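Long-range contact in OsmC family protein (Rhodothermus marinus, PDB 5CML), which probably hydrolyses carboxylic esters through this alpha/beta-hydrolase domain, the esterase part of a longer protein of a thermophile that also carries an OsmC domain: residues L20-F34 with I50-F64. Sequence-based numbering, arbitrary orientation.
Sequences LDLPVDTQPVAYALF and ISRALTTQGYAVLRF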
# COMPACT_ATOMS: atom_id res chain seq x y z
N LEU A 20 -6.58 13.07 0.44
CA LEU A 20 -7.80 12.42 -0.00
C LEU A 20 -8.17 12.93 -1.39
O LEU A 20 -8.40 14.12 -1.57
CB LEU A 20 -8.94 12.67 1.00
CG LEU A 20 -10.29 12.08 0.62
CD1 LEU A 20 -10.22 10.57 0.54
CD2 LEU A 20 -11.35 12.54 1.60
N ASP A 21 -8.17 12.03 -2.36
CA ASP A 21 -8.47 12.35 -3.74
C ASP A 21 -9.89 11.90 -4.04
O ASP A 21 -10.22 10.72 -3.85
CB ASP A 21 -7.49 11.64 -4.69
CG ASP A 21 -6.03 12.07 -4.48
OD1 ASP A 21 -5.77 13.11 -3.86
OD2 ASP A 21 -5.13 11.36 -4.96
N LEU A 22 -10.75 12.84 -4.42
CA LEU A 22 -12.17 12.58 -4.58
C LEU A 22 -12.56 12.61 -6.06
O LEU A 22 -12.02 13.40 -6.82
CB LEU A 22 -12.98 13.63 -3.82
CG LEU A 22 -12.77 13.61 -2.30
CD1 LEU A 22 -13.26 14.88 -1.69
CD2 LEU A 22 -13.48 12.42 -1.65
N PRO A 23 -13.52 11.75 -6.47
CA PRO A 23 -13.94 11.74 -7.87
C PRO A 23 -15.01 12.81 -8.13
O PRO A 23 -15.49 13.45 -7.18
CB PRO A 23 -14.52 10.35 -8.03
CG PRO A 23 -15.13 10.07 -6.75
CD PRO A 23 -14.20 10.70 -5.71
N VAL A 24 -15.40 12.95 -9.39
CA VAL A 24 -16.55 13.79 -9.76
C VAL A 24 -17.85 13.23 -9.18
O VAL A 24 -18.73 14.00 -8.75
CB VAL A 24 -16.63 13.92 -11.31
CG1 VAL A 24 -17.89 14.62 -11.76
CG2 VAL A 24 -15.45 14.70 -11.78
N ASP A 25 -18.00 11.91 -9.21
CA ASP A 25 -19.14 11.24 -8.61
C ASP A 25 -19.37 11.77 -7.18
O ASP A 25 -18.47 11.71 -6.35
CB ASP A 25 -18.92 9.72 -8.55
CG ASP A 25 -18.34 9.11 -9.85
OD1 ASP A 25 -18.85 8.04 -10.27
OD2 ASP A 25 -17.35 9.65 -10.42
N THR A 26 -20.55 12.30 -6.88
CA THR A 26 -20.84 12.71 -5.51
C THR A 26 -20.72 11.54 -4.54
O THR A 26 -20.17 11.70 -3.44
CB THR A 26 -22.25 13.34 -5.40
OG1 THR A 26 -23.23 12.47 -5.99
CG2 THR A 26 -22.27 14.64 -6.13
N GLN A 27 -21.22 10.38 -4.95
CA GLN A 27 -21.00 9.13 -4.19
C GLN A 27 -19.95 8.28 -4.90
O GLN A 27 -20.20 7.77 -5.99
CB GLN A 27 -22.29 8.33 -4.04
CG GLN A 27 -22.11 7.06 -3.19
CD GLN A 27 -21.65 7.36 -1.76
OE1 GLN A 27 -20.75 6.70 -1.22
NE2 GLN A 27 -22.26 8.36 -1.15
N PRO A 28 -18.76 8.13 -4.30
CA PRO A 28 -17.74 7.30 -4.95
C PRO A 28 -18.15 5.85 -5.05
O PRO A 28 -18.92 5.36 -4.21
CB PRO A 28 -16.52 7.45 -4.02
CG PRO A 28 -16.77 8.75 -3.30
CD PRO A 28 -18.24 8.82 -3.11
N VAL A 29 -17.64 5.16 -6.08
CA VAL A 29 -17.91 3.75 -6.23
C VAL A 29 -17.39 3.02 -4.99
O VAL A 29 -17.96 2.02 -4.56
CB VAL A 29 -17.25 3.16 -7.49
CG1 VAL A 29 -15.77 3.33 -7.46
CG2 VAL A 29 -17.60 1.69 -7.67
N ALA A 30 -16.29 3.52 -4.45
CA ALA A 30 -15.67 2.97 -3.26
C ALA A 30 -14.59 3.93 -2.77
O ALA A 30 -14.09 4.75 -3.55
CB ALA A 30 -15.08 1.56 -3.51
N TYR A 31 -14.24 3.81 -1.50
CA TYR A 31 -13.06 4.46 -0.95
C TYR A 31 -11.93 3.43 -0.88
O TYR A 31 -12.16 2.28 -0.47
CB TYR A 31 -13.34 5.04 0.45
CG TYR A 31 -14.27 6.24 0.42
CD1 TYR A 31 -15.64 6.08 0.28
CD2 TYR A 31 -13.76 7.53 0.52
CE1 TYR A 31 -16.49 7.17 0.24
CE2 TYR A 31 -14.61 8.62 0.45
CZ TYR A 31 -15.97 8.43 0.33
OH TYR A 31 -16.83 9.53 0.29
N ALA A 32 -10.74 3.86 -1.27
CA ALA A 32 -9.55 3.02 -1.24
C ALA A 32 -8.54 3.64 -0.31
O ALA A 32 -8.36 4.85 -0.32
CB ALA A 32 -8.95 2.86 -2.63
N LEU A 33 -7.87 2.81 0.48
CA LEU A 33 -6.71 3.23 1.26
C LEU A 33 -5.50 2.80 0.48
O LEU A 33 -5.40 1.63 0.09
CB LEU A 33 -6.70 2.60 2.66
CG LEU A 33 -5.43 2.84 3.48
CD1 LEU A 33 -5.27 4.33 3.75
CD2 LEU A 33 -5.42 2.04 4.82
N PHE A 34 -4.60 3.74 0.22
CA PHE A 34 -3.43 3.49 -0.61
C PHE A 34 -2.18 3.82 0.20
O PHE A 34 -1.79 4.98 0.31
CB PHE A 34 -3.52 4.34 -1.89
CG PHE A 34 -2.44 4.08 -2.91
CD1 PHE A 34 -1.52 3.05 -2.79
CD2 PHE A 34 -2.37 4.91 -4.03
CE1 PHE A 34 -0.55 2.85 -3.77
CE2 PHE A 34 -1.40 4.71 -5.01
CZ PHE A 34 -0.49 3.67 -4.88
N ILE A 50 -1.42 7.31 -10.31
CA ILE A 50 -2.23 6.15 -9.97
C ILE A 50 -3.57 6.61 -9.40
O ILE A 50 -4.64 6.13 -9.79
CB ILE A 50 -1.55 5.24 -8.96
CG1 ILE A 50 -0.33 4.58 -9.62
CG2 ILE A 50 -2.52 4.20 -8.42
CD1 ILE A 50 0.62 3.90 -8.63
N SER A 51 -3.49 7.55 -8.46
CA SER A 51 -4.67 8.04 -7.80
C SER A 51 -5.63 8.69 -8.80
O SER A 51 -6.84 8.47 -8.74
CB SER A 51 -4.29 9.01 -6.69
OG SER A 51 -5.37 9.17 -5.83
N ARG A 52 -5.09 9.45 -9.74
CA ARG A 52 -5.91 10.10 -10.75
C ARG A 52 -6.62 9.06 -11.65
O ARG A 52 -7.78 9.21 -11.99
CB ARG A 52 -5.05 11.05 -11.57
CG ARG A 52 -5.84 11.89 -12.44
CD ARG A 52 -5.05 13.05 -12.98
NE ARG A 52 -3.90 12.65 -13.77
CZ ARG A 52 -2.63 12.85 -13.41
NH1 ARG A 52 -2.31 13.47 -12.28
NH2 ARG A 52 -1.66 12.44 -14.21
N ALA A 53 -5.94 7.97 -11.98
CA ALA A 53 -6.60 6.94 -12.76
C ALA A 53 -7.80 6.37 -12.01
O ALA A 53 -8.83 6.07 -12.61
CB ALA A 53 -5.60 5.81 -13.13
N LEU A 54 -7.65 6.19 -10.70
CA LEU A 54 -8.72 5.66 -9.87
C LEU A 54 -9.88 6.67 -9.75
O LEU A 54 -11.04 6.29 -9.89
CB LEU A 54 -8.18 5.27 -8.50
CG LEU A 54 -7.18 4.11 -8.55
CD1 LEU A 54 -6.54 3.89 -7.19
CD2 LEU A 54 -7.84 2.84 -9.00
N THR A 55 -9.58 7.93 -9.49
CA THR A 55 -10.68 8.90 -9.39
C THR A 55 -11.45 9.06 -10.71
O THR A 55 -12.66 9.28 -10.69
CB THR A 55 -10.19 10.28 -8.90
OG1 THR A 55 -9.15 10.79 -9.73
CG2 THR A 55 -9.69 10.20 -7.47
N THR A 56 -10.76 8.88 -11.83
CA THR A 56 -11.39 8.93 -13.15
C THR A 56 -12.48 7.85 -13.26
O THR A 56 -13.49 8.04 -13.95
CB THR A 56 -10.33 8.73 -14.24
OG1 THR A 56 -9.49 9.90 -14.30
CG2 THR A 56 -10.96 8.48 -15.63
N GLN A 57 -12.26 6.73 -12.58
CA GLN A 57 -13.18 5.61 -12.60
C GLN A 57 -14.20 5.68 -11.47
O GLN A 57 -15.01 4.75 -11.31
CB GLN A 57 -12.41 4.29 -12.51
CG GLN A 57 -11.59 4.02 -13.75
CD GLN A 57 -11.01 2.63 -13.74
OE1 GLN A 57 -11.64 1.68 -13.31
NE2 GLN A 57 -9.78 2.52 -14.21
N GLY A 58 -14.16 6.75 -10.69
CA GLY A 58 -15.17 6.98 -9.67
C GLY A 58 -14.77 6.62 -8.25
O GLY A 58 -15.60 6.71 -7.33
N TYR A 59 -13.52 6.22 -8.05
CA TYR A 59 -13.04 5.91 -6.69
C TYR A 59 -12.63 7.16 -5.94
O TYR A 59 -12.22 8.15 -6.54
CB TYR A 59 -11.83 4.98 -6.74
CG TYR A 59 -12.07 3.60 -7.28
CD1 TYR A 59 -12.03 3.35 -8.65
CD2 TYR A 59 -12.27 2.53 -6.42
CE1 TYR A 59 -12.21 2.07 -9.14
CE2 TYR A 59 -12.46 1.25 -6.90
CZ TYR A 59 -12.43 1.02 -8.27
OH TYR A 59 -12.62 -0.24 -8.76
N ALA A 60 -12.73 7.10 -4.61
CA ALA A 60 -12.04 8.04 -3.76
C ALA A 60 -10.83 7.32 -3.21
O ALA A 60 -10.92 6.14 -2.89
CB ALA A 60 -12.95 8.57 -2.62
N VAL A 61 -9.72 8.04 -3.07
CA VAL A 61 -8.45 7.42 -2.67
C VAL A 61 -7.80 8.20 -1.53
O VAL A 61 -7.52 9.40 -1.68
CB VAL A 61 -7.44 7.35 -3.86
CG1 VAL A 61 -6.18 6.64 -3.43
CG2 VAL A 61 -8.03 6.63 -5.08
N LEU A 62 -7.57 7.52 -0.41
CA LEU A 62 -6.80 8.10 0.69
C LEU A 62 -5.35 7.62 0.55
O LEU A 62 -5.04 6.45 0.78
CB LEU A 62 -7.37 7.70 2.05
CG LEU A 62 -6.70 8.36 3.27
CD1 LEU A 62 -6.97 9.87 3.31
CD2 LEU A 62 -7.17 7.72 4.55
N ARG A 63 -4.48 8.55 0.20
CA ARG A 63 -3.06 8.26 0.07
C ARG A 63 -2.39 8.42 1.40
O ARG A 63 -2.43 9.49 2.01
CB ARG A 63 -2.42 9.19 -0.95
CG ARG A 63 -2.88 8.94 -2.35
CD ARG A 63 -2.16 9.83 -3.30
NE ARG A 63 -2.81 11.12 -3.47
CZ ARG A 63 -2.20 12.30 -3.35
NH1 ARG A 63 -0.92 12.36 -2.98
NH2 ARG A 63 -2.89 13.41 -3.57
N PHE A 64 -1.79 7.33 1.86
CA PHE A 64 -1.11 7.33 3.14
C PHE A 64 0.36 7.08 2.88
O PHE A 64 0.74 6.05 2.34
CB PHE A 64 -1.69 6.26 4.05
CG PHE A 64 -1.01 6.19 5.38
CD1 PHE A 64 -1.40 7.03 6.40
CD2 PHE A 64 0.03 5.30 5.59
CE1 PHE A 64 -0.77 6.97 7.63
CE2 PHE A 64 0.66 5.23 6.82
CZ PHE A 64 0.26 6.07 7.83
O HOH W 1 -14.16 11.38 -11.49
O HOH W 2 -16.67 7.65 -12.84
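D21 and R63 meet in a buried salt bridge between antiparallel strands, gripped side-on: NH2 of R63 donates to the syn lone pair of D21 OD1 at 2.9 Å, while NE reaches OD2 at 2.8 Å. The carboxylate and guanidinium planes stand 38° apart, so the pairing is twisted; a bend at chi3 (-87°) turns the guanidinium back to D21. S51 OG, from helix 45-56, lies 2.4 Å from D21 OD2, too short to be trusted in detail. A leucine in place of R63 would probably leave the buried D21 carboxylate without its countercharge.

Tight packing continues along the sheet. Backbone bonds of A32 and F34 with A60, L62 and F64 set the parallel register, and A60 CB lies 3.4 Å from Y31 CD2. F34 CE2 meets I50 CG2 at 3.6 Å, the side chains crossing at about a right angle. V29 CG1 sits over the centre of the Y59 ring, 11° off its normal.

Toward solvent the contact thins at the 23-29 loop: water 1 links V24 N to T55 O, and D25 OD2 comes within 3.5 Å of CA of G58, whose positive phi ends the helix in a Schellman motif, closed by Y59 N to L54 O and G58 N to T55 O.

Strand 59-65 lies between antiparallel 15-22 and parallel 30-36, completing a beta-alpha-beta unit with helix 45-56; helix 85-98 covers L33 and L62, and helix 234-252 packs against Y59.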